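Local coordinates for protein N-isopropylammelide isopropylaminohydrolase (Burkholderia multivorans ATCC 17616, PDB 6NBO) that belongs to the amidohydrolase family, a group of metal-binding enzymes built on the TIM-barrel fold, and binds zinc, at residues 368-373 and 381-386; 16-21 and 54-59; 188-193 and 217-222; 162-167 and 192-197; 288-293 and 337-342. All blocks are in the same frame, centred on the assembly; numbering follows the deposited sequence.

Interaction 1. Residues 368-373 and 381-386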
# COMPACT_ATOMS: atom_id res chain seq x y z
N VAL A 368 -2.92 13.94 -9.84
CA VAL A 368 -2.50 14.73 -8.69
C VAL A 368 -1.55 15.79 -9.21
O VAL A 368 -0.52 15.46 -9.82
CB VAL A 368 -1.82 13.84 -7.63
CG1 VAL A 368 -1.35 14.67 -6.41
CG2 VAL A 368 -2.77 12.73 -7.20
N LEU A 369 -1.89 17.07 -9.01
CA LEU A 369 -1.04 18.17 -9.47
C LEU A 369 -0.25 18.71 -8.29
O LEU A 369 -0.81 18.94 -7.22
CB LEU A 369 -1.87 19.30 -10.08
CG LEU A 369 -2.76 18.94 -11.27
CD1 LEU A 369 -3.31 20.23 -11.90
CD2 LEU A 369 -1.99 18.10 -12.29
N VAL A 370 1.06 18.93 -8.50
CA VAL A 370 1.93 19.54 -7.49
C VAL A 370 2.83 20.57 -8.14
O VAL A 370 3.30 20.39 -9.27
CB VAL A 370 2.79 18.49 -6.74
CG1 VAL A 370 1.91 17.63 -5.87
CG2 VAL A 370 3.61 17.64 -7.70
N ASP A 371 3.08 21.67 -7.42
CA ASP A 371 4.01 22.71 -7.87
C ASP A 371 5.41 22.28 -7.49
O ASP A 371 5.86 22.50 -6.36
CB ASP A 371 3.66 24.07 -7.26
CG ASP A 371 4.67 25.17 -7.63
OD1 ASP A 371 5.49 24.96 -8.56
OD2 ASP A 371 4.66 26.25 -6.99
N ALA A 372 6.11 21.65 -8.44
CA ALA A 372 7.50 21.24 -8.26
C ALA A 372 8.17 21.28 -9.62
O ALA A 372 7.53 21.02 -10.65
CB ALA A 372 7.61 19.84 -7.65
N MET A 373 9.46 21.61 -9.63
CA MET A 373 10.18 21.67 -10.89
C MET A 373 10.50 20.27 -11.41
O MET A 373 10.48 20.04 -12.62
CB MET A 373 11.46 22.49 -10.72
N ALA A 381 10.36 17.76 -1.24
CA ALA A 381 9.64 18.94 -0.77
C ALA A 381 8.20 18.63 -0.38
O ALA A 381 7.61 19.39 0.39
CB ALA A 381 9.63 20.04 -1.84
N ARG A 382 7.63 17.53 -0.89
CA ARG A 382 6.26 17.15 -0.59
C ARG A 382 5.28 18.32 -0.73
O ARG A 382 4.51 18.60 0.18
CB ARG A 382 6.17 16.55 0.81
CG ARG A 382 6.99 15.25 0.98
CD ARG A 382 7.57 15.15 2.40
NE ARG A 382 8.70 16.05 2.63
CZ ARG A 382 9.10 16.43 3.84
NH1 ARG A 382 8.44 16.01 4.92
NH2 ARG A 382 10.15 17.24 3.99
N PRO A 383 5.29 19.02 -1.87
CA PRO A 383 4.38 20.16 -2.02
C PRO A 383 2.93 19.74 -1.85
O PRO A 383 2.55 18.60 -2.15
CB PRO A 383 4.67 20.66 -3.44
CG PRO A 383 5.18 19.48 -4.17
CD PRO A 383 5.95 18.67 -3.14
N VAL A 384 2.10 20.68 -1.37
CA VAL A 384 0.68 20.40 -1.19
C VAL A 384 0.10 19.91 -2.51
O VAL A 384 0.53 20.34 -3.59
CB VAL A 384 -0.05 21.65 -0.69
CG1 VAL A 384 -0.02 22.75 -1.74
CG2 VAL A 384 -1.48 21.33 -0.29
N ARG A 385 -0.84 18.97 -2.44
CA ARG A 385 -1.54 18.56 -3.66
C ARG A 385 -2.47 19.70 -4.08
O ARG A 385 -3.51 19.93 -3.45
CB ARG A 385 -2.33 17.27 -3.46
CG ARG A 385 -1.59 16.13 -2.80
CD ARG A 385 -0.21 15.86 -3.40
NE ARG A 385 0.88 16.32 -2.54
CZ ARG A 385 1.43 15.58 -1.58
NH1 ARG A 385 1.01 14.34 -1.35
NH2 ARG A 385 2.42 16.08 -0.84
N ARG A 386 -2.09 20.43 -5.12
CA ARG A 386 -2.93 21.53 -5.57
C ARG A 386 -4.29 21.04 -6.04
O ARG A 386 -5.32 21.68 -5.79
CB ARG A 386 -2.23 22.30 -6.68
CG ARG A 386 -3.04 23.52 -7.09
CD ARG A 386 -2.70 23.95 -8.48
NE ARG A 386 -1.34 24.47 -8.56
CZ ARG A 386 -0.70 24.66 -9.70
NH1 ARG A 386 -1.29 24.37 -10.85
NH2 ARG A 386 0.54 25.14 -9.69
O HOH W 1 1.79 22.26 -4.91
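The side chain of Arg385 runs alongside Val370, both heading the same way, and passes Val368 at a slant. Two valine methyls meet the same methylene of the arginine: Val368 CG1 is 3.4 Å from Arg385 CD, and Val370 CG1 is 3.7 Å from Arg385 CD. Arg385 is folded rather than extended. Chi2 of -48° turns CD back, and the bend at chi3 (106°) swings NE toward the chain's own backbone, where Arg385 NE (2.9 Å) and Arg385 NH2 (2.8 Å) both grip Pro383 O, which lies in the guanidinium plane. Pro383 packs on Val370 as well, its CG 3.6 Å from Val370 CB.

Strand 367-370 thus meets the loop that follows helix 375-381 and leads into strand 387-390, its antiparallel neighbour. Arg386 N donates to Leu369 O at 2.9 Å where the two segments begin to pair, and a water links Asp371 N to Val384 O. The long side chain of Arg386 passes beside Asp371, but its NH1 bonds to Gly52 O.

Chemically, a buried arginine is here divided in two: its methylenes serve as apolar surface, while the guanidinium is satisfied by Pro383 O and, through NH1, by Asp317 and Ala118 O, a setting that would probably favour keeping its charge.

Interaction 2. Residues 16-21 and 54-59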
# COMPACT_ATOMS: atom_id res chain seq x y z
N ASN A 16 -1.87 22.16 -19.61
CA ASN A 16 -0.57 22.75 -19.29
C ASN A 16 0.03 22.15 -18.01
O ASN A 16 0.29 22.86 -17.03
CB ASN A 16 -0.71 24.28 -19.19
CG ASN A 16 0.62 24.97 -18.96
OD1 ASN A 16 1.68 24.44 -19.30
ND2 ASN A 16 0.57 26.16 -18.38
N VAL A 17 0.23 20.84 -18.04
CA VAL A 17 0.89 20.12 -16.95
C VAL A 17 2.08 19.36 -17.52
O VAL A 17 2.22 19.18 -18.72
CB VAL A 17 -0.05 19.17 -16.20
CG1 VAL A 17 -1.14 19.95 -15.48
CG2 VAL A 17 -0.64 18.14 -17.17
N ARG A 18 2.94 18.90 -16.62
CA ARG A 18 4.15 18.17 -16.98
C ARG A 18 4.14 16.83 -16.25
O ARG A 18 3.86 16.78 -15.05
CB ARG A 18 5.40 18.96 -16.62
CG ARG A 18 5.64 20.22 -17.47
CD ARG A 18 6.76 21.07 -16.87
NE ARG A 18 6.43 21.46 -15.50
CZ ARG A 18 7.20 21.23 -14.45
NH1 ARG A 18 8.37 20.63 -14.60
NH2 ARG A 18 6.81 21.62 -13.24
N THR A 19 4.42 15.76 -16.97
CA THR A 19 4.53 14.47 -16.29
C THR A 19 5.94 14.21 -15.77
O THR A 19 6.17 13.18 -15.13
CB THR A 19 4.10 13.35 -17.23
OG1 THR A 19 4.94 13.36 -18.39
CG2 THR A 19 2.65 13.55 -17.66
N GLY A 20 6.88 15.12 -16.02
CA GLY A 20 8.23 14.99 -15.51
C GLY A 20 9.23 15.66 -16.41
O GLY A 20 9.03 16.81 -16.82
N ALA A 21 10.32 14.96 -16.73
CA ALA A 21 11.29 15.42 -17.72
C ALA A 21 10.72 15.10 -19.10
O ALA A 21 11.01 14.06 -19.70
CB ALA A 21 12.65 14.77 -17.51
N GLY A 54 1.43 24.71 -15.44
CA GLY A 54 2.76 24.15 -15.49
C GLY A 54 3.11 23.22 -14.36
O GLY A 54 4.28 22.85 -14.22
N ALA A 55 2.13 22.82 -13.55
CA ALA A 55 2.38 21.90 -12.46
C ALA A 55 2.77 20.52 -12.98
O ALA A 55 2.42 20.12 -14.09
CB ALA A 55 1.14 21.76 -11.57
N ILE A 56 3.49 19.78 -12.14
CA ILE A 56 3.71 18.36 -12.41
C ILE A 56 2.42 17.60 -12.16
O ILE A 56 1.76 17.78 -11.12
CB ILE A 56 4.87 17.81 -11.56
CG1 ILE A 56 6.21 18.19 -12.20
CG2 ILE A 56 4.72 16.28 -11.38
CD1 ILE A 56 7.42 17.75 -11.40
N ALA A 57 2.04 16.75 -13.10
CA ALA A 57 0.92 15.83 -12.94
C ALA A 57 1.47 14.45 -12.58
O ALA A 57 2.32 13.90 -13.29
CB ALA A 57 0.06 15.75 -14.21
N LEU A 58 1.00 13.91 -11.47
CA LEU A 58 1.32 12.58 -11.00
C LEU A 58 0.11 11.67 -11.14
O LEU A 58 -1.03 12.13 -11.00
CB LEU A 58 1.75 12.60 -9.52
CG LEU A 58 2.98 13.43 -9.14
CD1 LEU A 58 3.12 13.51 -7.60
CD2 LEU A 58 4.24 12.86 -9.78
N PRO A 59 0.30 10.38 -11.42
CA PRO A 59 -0.80 9.43 -11.26
C PRO A 59 -1.20 9.38 -9.79
O PRO A 59 -0.46 9.82 -8.91
CB PRO A 59 -0.20 8.10 -11.74
CG PRO A 59 1.26 8.23 -11.43
CD PRO A 59 1.60 9.71 -11.63
O HOH W 2 4.10 11.96 -13.75
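Arg18 is joined to segment 54-59 through both its backbone and its side chain. Its N donates to Ala55 O (2.9 Å) and its O accepts from Ala57 N (2.7 Å), so that these bonds flank Ile56 and make a single beta bridge. The bridge follows a G1 beta bulge at Asn16 and Val17, which both face Leu25, at the corner where strand 11-17 ends; across it, the small beta domain that accompanies the barrel in this family is attached to the start of strand 56-66.

The guanidinium adds a side-on grip of its own. The chain is bent at chi3 (-58°), which places NE. Arg18 NE donates to Gly54 O at 2.9 Å, and Arg18 NH2 donates to Gly54 O at 3.0 Å, the oxygen lying in the guanidinium plane. NH2 also reaches Ala372 O and NH1 reaches Met373 O, so the group ties three pieces of chain together. One of its faces is covered by Ile56, whose CG1 approaches NH2 of Arg18 to 3.6 Å.

Just before the bridge, Gly54 N donates to Asn16 O. Positive phi suits glycine at this position, and the Asn16 side chain lies close by the same N without bonding to it.

Farther out the contact becomes apolar. Val17 and Ala57 meet through CG2 and CB, with Leu369 of the neighbouring strand and Ile27 against both. At the far end a single water donates to Thr19 O at 2.8 Å and to Ala57 O at 2.7 Å.

Interaction 3. Residues 188-193 and 217-222. With ZN (zinc ion), chain B.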
# COMPACT_ATOMS: atom_id res chain seq x y z
N LEU A 188 1.56 -14.13 9.35
CA LEU A 188 2.85 -13.62 9.79
C LEU A 188 3.72 -14.76 10.30
O LEU A 188 3.24 -15.81 10.70
CB LEU A 188 2.70 -12.55 10.87
CG LEU A 188 2.32 -12.90 12.31
CD1 LEU A 188 2.39 -11.64 13.18
CD2 LEU A 188 0.93 -13.53 12.39
N ASP A 189 5.04 -14.51 10.24
CA ASP A 189 6.11 -15.22 10.94
C ASP A 189 5.80 -16.68 11.23
O ASP A 189 5.50 -17.05 12.38
CB ASP A 189 6.44 -14.45 12.21
CG ASP A 189 6.79 -13.00 11.92
OD1 ASP A 189 7.15 -12.69 10.76
OD2 ASP A 189 6.71 -12.16 12.84
N PRO A 190 5.91 -17.54 10.22
CA PRO A 190 5.54 -18.95 10.40
C PRO A 190 6.37 -19.65 11.47
O PRO A 190 5.88 -20.60 12.09
CB PRO A 190 5.79 -19.56 9.01
CG PRO A 190 5.69 -18.38 8.07
CD PRO A 190 6.29 -17.23 8.83
N CYS A 191 7.60 -19.20 11.72
CA CYS A 191 8.39 -19.76 12.81
C CYS A 191 8.16 -19.01 14.12
O CYS A 191 7.78 -19.62 15.12
CB CYS A 191 9.89 -19.72 12.46
SG CYS A 191 10.42 -20.92 11.23
N ALA A 192 8.41 -17.70 14.12
CA ALA A 192 8.49 -16.97 15.39
C ALA A 192 7.13 -16.84 16.06
O ALA A 192 7.03 -16.86 17.29
CB ALA A 192 9.09 -15.58 15.15
N ILE A 193 6.07 -16.67 15.28
CA ILE A 193 4.73 -16.51 15.83
C ILE A 193 3.97 -17.83 15.83
O ILE A 193 3.45 -18.26 16.86
CB ILE A 193 3.96 -15.41 15.07
CG1 ILE A 193 4.59 -14.04 15.35
CG2 ILE A 193 2.47 -15.42 15.46
CD1 ILE A 193 4.38 -13.55 16.77
N LEU A 217 1.85 -11.53 3.25
CA LEU A 217 2.31 -12.10 4.51
C LEU A 217 3.33 -11.17 5.16
O LEU A 217 4.30 -10.77 4.51
CB LEU A 217 2.92 -13.49 4.28
CG LEU A 217 1.96 -14.48 3.61
CD1 LEU A 217 2.68 -15.76 3.25
CD2 LEU A 217 0.76 -14.77 4.52
N HIS A 218 3.10 -10.81 6.43
CA HIS A 218 4.10 -10.10 7.22
C HIS A 218 5.24 -11.05 7.57
O HIS A 218 5.02 -12.07 8.22
CB HIS A 218 3.48 -9.57 8.53
CG HIS A 218 2.63 -8.35 8.38
ND1 HIS A 218 1.44 -8.34 7.69
CD2 HIS A 218 2.78 -7.09 8.88
CE1 HIS A 218 0.90 -7.14 7.76
NE2 HIS A 218 1.69 -6.36 8.48
N LEU A 219 6.47 -10.70 7.19
CA LEU A 219 7.62 -11.53 7.54
C LEU A 219 8.62 -10.63 8.26
O LEU A 219 9.43 -9.96 7.61
CB LEU A 219 8.24 -12.20 6.31
CG LEU A 219 9.29 -13.25 6.68
CD1 LEU A 219 8.66 -14.36 7.55
CD2 LEU A 219 9.97 -13.85 5.46
N HIS A 220 8.56 -10.63 9.59
CA HIS A 220 9.51 -9.89 10.41
C HIS A 220 10.73 -10.71 10.79
O HIS A 220 11.69 -10.15 11.34
CB HIS A 220 8.89 -9.42 11.73
CG HIS A 220 7.56 -8.77 11.59
ND1 HIS A 220 6.38 -9.46 11.77
CD2 HIS A 220 7.21 -7.49 11.33
CE1 HIS A 220 5.36 -8.63 11.61
NE2 HIS A 220 5.84 -7.43 11.34
N GLU A 221 10.70 -12.02 10.55
CA GLU A 221 11.72 -12.90 11.09
C GLU A 221 13.09 -12.51 10.54
O GLU A 221 13.24 -12.23 9.35
CB GLU A 221 11.40 -14.35 10.76
CG GLU A 221 10.10 -14.83 11.39
CD GLU A 221 9.72 -16.22 10.95
OE1 GLU A 221 10.38 -16.76 10.03
OE2 GLU A 221 8.79 -16.80 11.54
N ARG A 222 14.07 -12.49 11.42
CA ARG A 222 15.40 -12.02 11.07
C ARG A 222 16.28 -13.18 10.64
O ARG A 222 16.08 -14.33 11.05
CB ARG A 222 16.02 -11.30 12.26
CG ARG A 222 15.18 -10.13 12.74
CD ARG A 222 15.32 -8.96 11.77
NE ARG A 222 16.74 -8.68 11.55
CZ ARG A 222 17.48 -7.94 12.37
NH1 ARG A 222 16.94 -7.40 13.45
NH2 ARG A 222 18.77 -7.75 12.10
ZN ZN B . 2.06 -4.13 8.73
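The His220 ring receives the Asp189 carboxylate at its edge, near the ring plane, while the two flat groups are turned 77° from one another. Asp189 OD2 accepts from His220 ND1 at 2.9 Å, met on the syn side and 21° out of the carboxylate plane. The other oxygen, OD1, uses its syn lone pair for His220 N at 2.8 Å, so one carboxylate fixes both the backbone and the ring of the histidine. Beyond it, the His218 ring has His220 NE2 at its edge; Phe159 stacks on it, His126 meets it edge-to-face, and its NE2 binds a zinc ion at 2.3 Å, completed by His65, His67 and Asp304.

Both segments lie at the C-terminal ends of parallel strands, 184-188 and 215-219, joined by helix 197-211 in a beta-alpha-beta crossover of the TIM barrel. Leu188 and His218 pair here, and Asp189 N donates to His218 O. Past the strand ends, Glu221 extends across to the loop. Its OE2 takes Cys191 N at 2.7 Å through the syn lone pair and Ala192 N at 2.8 Å from above the carboxylate plane, while OE1 bonds to Ser229 OG.

Interaction 4. Residues 162-167 and 192-197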
# COMPACT_ATOMS: atom_id res chain seq x y z
N SER A 162 -2.55 -11.86 15.83
CA SER A 162 -2.01 -12.63 16.94
C SER A 162 -1.79 -14.09 16.61
O SER A 162 -1.56 -14.89 17.53
CB SER A 162 -2.94 -12.50 18.15
OG SER A 162 -4.22 -12.99 17.83
N GLY A 163 -1.84 -14.47 15.34
CA GLY A 163 -1.52 -15.82 14.91
C GLY A 163 -2.77 -16.63 14.58
O GLY A 163 -3.90 -16.28 14.93
N VAL A 164 -2.55 -17.76 13.91
CA VAL A 164 -3.61 -18.67 13.47
C VAL A 164 -3.60 -19.98 14.25
O VAL A 164 -4.62 -20.40 14.80
CB VAL A 164 -3.51 -18.94 11.96
CG1 VAL A 164 -4.68 -19.83 11.50
CG2 VAL A 164 -3.47 -17.65 11.19
N LEU A 165 -2.45 -20.67 14.28
CA LEU A 165 -2.43 -22.07 14.70
C LEU A 165 -2.81 -22.24 16.16
O LEU A 165 -3.48 -23.22 16.52
CB LEU A 165 -1.05 -22.68 14.45
CG LEU A 165 -0.61 -22.80 12.99
CD1 LEU A 165 0.72 -23.58 12.94
CD2 LEU A 165 -1.69 -23.51 12.20
N LYS A 166 -2.36 -21.35 17.02
CA LYS A 166 -2.54 -21.52 18.46
C LYS A 166 -3.84 -20.91 18.97
O LYS A 166 -4.08 -20.93 20.17
CB LYS A 166 -1.36 -20.91 19.22
CG LYS A 166 -0.03 -21.57 18.89
CD LYS A 166 1.09 -21.01 19.76
CE LYS A 166 2.01 -20.13 18.95
NZ LYS A 166 3.44 -20.58 19.09
N ARG A 167 -4.67 -20.37 18.09
CA ARG A 167 -5.90 -19.70 18.52
C ARG A 167 -7.07 -20.40 17.85
O ARG A 167 -7.40 -20.10 16.68
CB ARG A 167 -5.85 -18.21 18.18
CG ARG A 167 -4.77 -17.49 19.00
CD ARG A 167 -4.72 -15.99 18.74
NE ARG A 167 -6.01 -15.36 19.02
CZ ARG A 167 -6.32 -14.74 20.16
NH1 ARG A 167 -5.42 -14.65 21.14
NH2 ARG A 167 -7.53 -14.22 20.32
N ALA A 192 8.41 -17.70 14.12
CA ALA A 192 8.49 -16.97 15.39
C ALA A 192 7.13 -16.84 16.06
O ALA A 192 7.03 -16.86 17.29
CB ALA A 192 9.09 -15.58 15.15
N ILE A 193 6.07 -16.67 15.28
CA ILE A 193 4.73 -16.51 15.83
C ILE A 193 3.97 -17.83 15.83
O ILE A 193 3.45 -18.26 16.86
CB ILE A 193 3.96 -15.41 15.07
CG1 ILE A 193 4.59 -14.04 15.35
CG2 ILE A 193 2.47 -15.42 15.46
CD1 ILE A 193 4.38 -13.55 16.77
N GLU A 194 3.92 -18.52 14.69
CA GLU A 194 3.08 -19.71 14.60
C GLU A 194 3.70 -20.94 15.26
O GLU A 194 2.96 -21.84 15.67
CB GLU A 194 2.74 -20.02 13.14
CG GLU A 194 1.99 -18.87 12.44
CD GLU A 194 0.55 -18.71 12.94
OE1 GLU A 194 0.09 -19.54 13.74
OE2 GLU A 194 -0.11 -17.75 12.52
N GLY A 195 5.04 -21.02 15.35
CA GLY A 195 5.73 -22.12 16.01
C GLY A 195 5.86 -23.39 15.19
O GLY A 195 6.71 -24.23 15.49
N ASP A 196 5.04 -23.55 14.15
CA ASP A 196 5.08 -24.74 13.30
C ASP A 196 4.99 -24.19 11.89
O ASP A 196 3.89 -23.98 11.37
CB ASP A 196 3.94 -25.70 13.64
CG ASP A 196 3.98 -26.98 12.84
OD1 ASP A 196 4.63 -27.01 11.78
OD2 ASP A 196 3.32 -27.94 13.27
N PRO A 197 6.13 -23.90 11.26
CA PRO A 197 6.10 -23.11 10.02
C PRO A 197 5.47 -23.86 8.86
O PRO A 197 4.77 -23.25 8.04
CB PRO A 197 7.58 -22.80 9.77
CG PRO A 197 8.33 -23.90 10.48
CD PRO A 197 7.51 -24.14 11.72
O HOH W 3 -0.45 -19.18 16.52
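A buried glutamate on one loop gripping the backbone of another defines this contact: Glu194, after strand 184-188, holds the turn that follows strand 153-159. Its carboxylate receives two consecutive amides. Val164 N donates to OE2 of Glu194 at 2.8 Å, where the syn lone pair is used, and Leu165 N donates to OE1 of the same group at 2.8 Å along an almost straight line of 170°. A weaker bond also runs from Val164 N to OE1. The bend at chi2 (-71°) turns CD toward these amides.

The strands concerned are neighbours in the TIM barrel, and the loops extend from their C-terminal ends, the end at which the family places its metal site. Val164 to Arg167 form a type I beta turn, and a water extends the grip on it, bonding Lys166 N to Glu194 OE1. Gly163 comes close to one oxygen: its CA is 3.4 Å from Glu194 OE2, and Ile193 CG2 packs against the same CA.

Leu165 crosses both Glu194 and Asp196 at about a right angle, with CD1 of Leu165 3.6 Å from Asp196 O. Its side chain also rests on Ala200 and Val203 of helix 197-211. Asp196 is the N-cap of that helix, its OD1 accepting from Lys199 N. The Lys166 chain curls toward the loop backbone, bringing CE to 3.2 Å from Ile193 O.

Interaction 5. Residues 288-293 and 337-342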
# COMPACT_ATOMS: atom_id res chain seq x y z
N SER A 288 17.22 -4.00 0.34
CA SER A 288 17.71 -2.93 -0.52
C SER A 288 16.77 -2.76 -1.70
O SER A 288 16.52 -3.72 -2.45
CB SER A 288 19.13 -3.25 -0.99
OG SER A 288 19.50 -2.44 -2.09
N VAL A 289 16.23 -1.55 -1.87
CA VAL A 289 15.37 -1.29 -3.02
C VAL A 289 16.12 -1.55 -4.32
O VAL A 289 15.59 -2.18 -5.25
CB VAL A 289 14.81 0.14 -2.95
CG1 VAL A 289 14.15 0.52 -4.24
CG2 VAL A 289 13.83 0.26 -1.79
N LEU A 290 17.38 -1.11 -4.40
CA LEU A 290 18.14 -1.33 -5.63
C LEU A 290 18.47 -2.80 -5.86
O LEU A 290 18.54 -3.25 -7.01
CB LEU A 290 19.41 -0.48 -5.63
CG LEU A 290 19.11 1.02 -5.66
CD1 LEU A 290 20.38 1.82 -5.81
CD2 LEU A 290 18.14 1.35 -6.79
N ALA A 291 18.70 -3.58 -4.79
CA ALA A 291 18.94 -5.01 -4.99
C ALA A 291 17.69 -5.71 -5.50
O ALA A 291 17.77 -6.56 -6.40
CB ALA A 291 19.42 -5.67 -3.70
N CYS A 292 16.52 -5.38 -4.94
CA CYS A 292 15.27 -5.92 -5.47
C CYS A 292 15.11 -5.55 -6.94
O CYS A 292 14.82 -6.42 -7.78
CB CYS A 292 14.09 -5.39 -4.66
SG CYS A 292 14.12 -5.93 -2.95
N ARG A 293 15.30 -4.27 -7.26
CA ARG A 293 15.13 -3.80 -8.63
C ARG A 293 16.07 -4.54 -9.58
O ARG A 293 15.65 -4.99 -10.65
CB ARG A 293 15.40 -2.30 -8.67
CG ARG A 293 15.30 -1.65 -10.04
CD ARG A 293 15.66 -0.16 -9.96
NE ARG A 293 15.22 0.57 -11.15
CZ ARG A 293 13.97 0.98 -11.35
NH1 ARG A 293 13.02 0.72 -10.45
NH2 ARG A 293 13.66 1.65 -12.46
N LEU A 337 15.86 9.00 -6.43
CA LEU A 337 14.62 9.51 -5.86
C LEU A 337 13.41 9.10 -6.71
O LEU A 337 12.33 8.84 -6.18
CB LEU A 337 14.68 11.03 -5.73
CG LEU A 337 15.16 11.54 -4.36
CD1 LEU A 337 16.47 10.87 -3.96
CD2 LEU A 337 15.36 13.04 -4.41
N GLU A 338 13.58 9.05 -8.03
CA GLU A 338 12.47 8.61 -8.87
C GLU A 338 12.20 7.12 -8.69
O GLU A 338 11.06 6.68 -8.83
CB GLU A 338 12.77 8.95 -10.34
CG GLU A 338 12.79 10.46 -10.57
CD GLU A 338 13.06 10.83 -12.02
OE1 GLU A 338 12.75 10.02 -12.90
OE2 GLU A 338 13.57 11.95 -12.26
N VAL A 339 13.24 6.33 -8.37
CA VAL A 339 13.01 4.94 -8.02
C VAL A 339 12.18 4.85 -6.75
O VAL A 339 11.27 4.02 -6.63
CB VAL A 339 14.35 4.18 -7.86
CG1 VAL A 339 14.10 2.81 -7.23
CG2 VAL A 339 15.03 4.05 -9.21
N ALA A 340 12.47 5.71 -5.77
CA ALA A 340 11.66 5.71 -4.55
C ALA A 340 10.23 6.13 -4.86
O ALA A 340 9.28 5.54 -4.34
CB ALA A 340 12.29 6.62 -3.49
N LEU A 341 10.05 7.13 -5.73
CA LEU A 341 8.70 7.54 -6.11
C LEU A 341 7.96 6.42 -6.82
O LEU A 341 6.74 6.27 -6.66
CB LEU A 341 8.77 8.79 -6.99
CG LEU A 341 7.44 9.37 -7.51
CD1 LEU A 341 6.58 9.83 -6.33
CD2 LEU A 341 7.70 10.53 -8.46
N GLU A 342 8.67 5.62 -7.62
CA GLU A 342 8.04 4.46 -8.25
C GLU A 342 7.43 3.50 -7.22
O GLU A 342 6.41 2.86 -7.50
CB GLU A 342 9.08 3.73 -9.11
CG GLU A 342 8.50 2.59 -9.93
CD GLU A 342 9.52 1.88 -10.81
OE1 GLU A 342 10.74 1.94 -10.51
OE2 GLU A 342 9.09 1.26 -11.81
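Two helices that pack at a steep angle on the outside of the TIM barrel meet here through a few side chains. Helix 289-295, which precedes the barrel strand 299-301, approaches helix 334-342; the axes of the short segments 289-293 and 337-342 come within 11.5 Å, with their directions at 74°, and few residues touch.

Val339 is the apolar centre. Its CG1 lies 3.8 Å from Val289 CG1, the two valine side chains running in opposite senses, and Leu290 CD2 touches the same methyl more loosely. Its other methyl, CG2, sits over the centre of one face of the Arg293 guanidinium, 3.9 Å from CZ. Phe331 and, from helix 318-328, Ile325 add to the apolar surroundings of Val289.

Arg293 bridges the gap with a chain extended from CG to NE: chi1 of 179° sets CG anti to the backbone N, and the extended chain beyond it carries the guanidinium to Val339 and Glu342. Glu342 is extended likewise and crosses it at about a right angle. Glu342 OE2 forms a salt bridge with Arg350, so each carboxylate oxygen has an arginine partner, which would probably favour the ionised form of the acid. In the salt bridge across the contact Arg293 NH1 donates to Glu342 OE1 at 2.6 Å, meeting it on the syn side, 19° out of the carboxylate plane.

In the fold
Interactions 1 and 2 share one part of the fold: strands 367-370 and 56-66 are neighbours, and bonds such as Arg18 to Ala372 O join the two contacts directly. Interactions 3 and 4 form a second pair, sharing Ala192 and Ile193, on the opposite side of the chain's centre. Interaction 3 is the buried one and holds a zinc ligand; interaction 4 lies farther from the centre, partly buried and without metal. Both use carboxylates to bind backbone amides, whereas interactions 1 and 2 use arginines to bind carbonyls. Interaction 5, a surface contact between helices, relies instead on a charged pair and a small apolar patch.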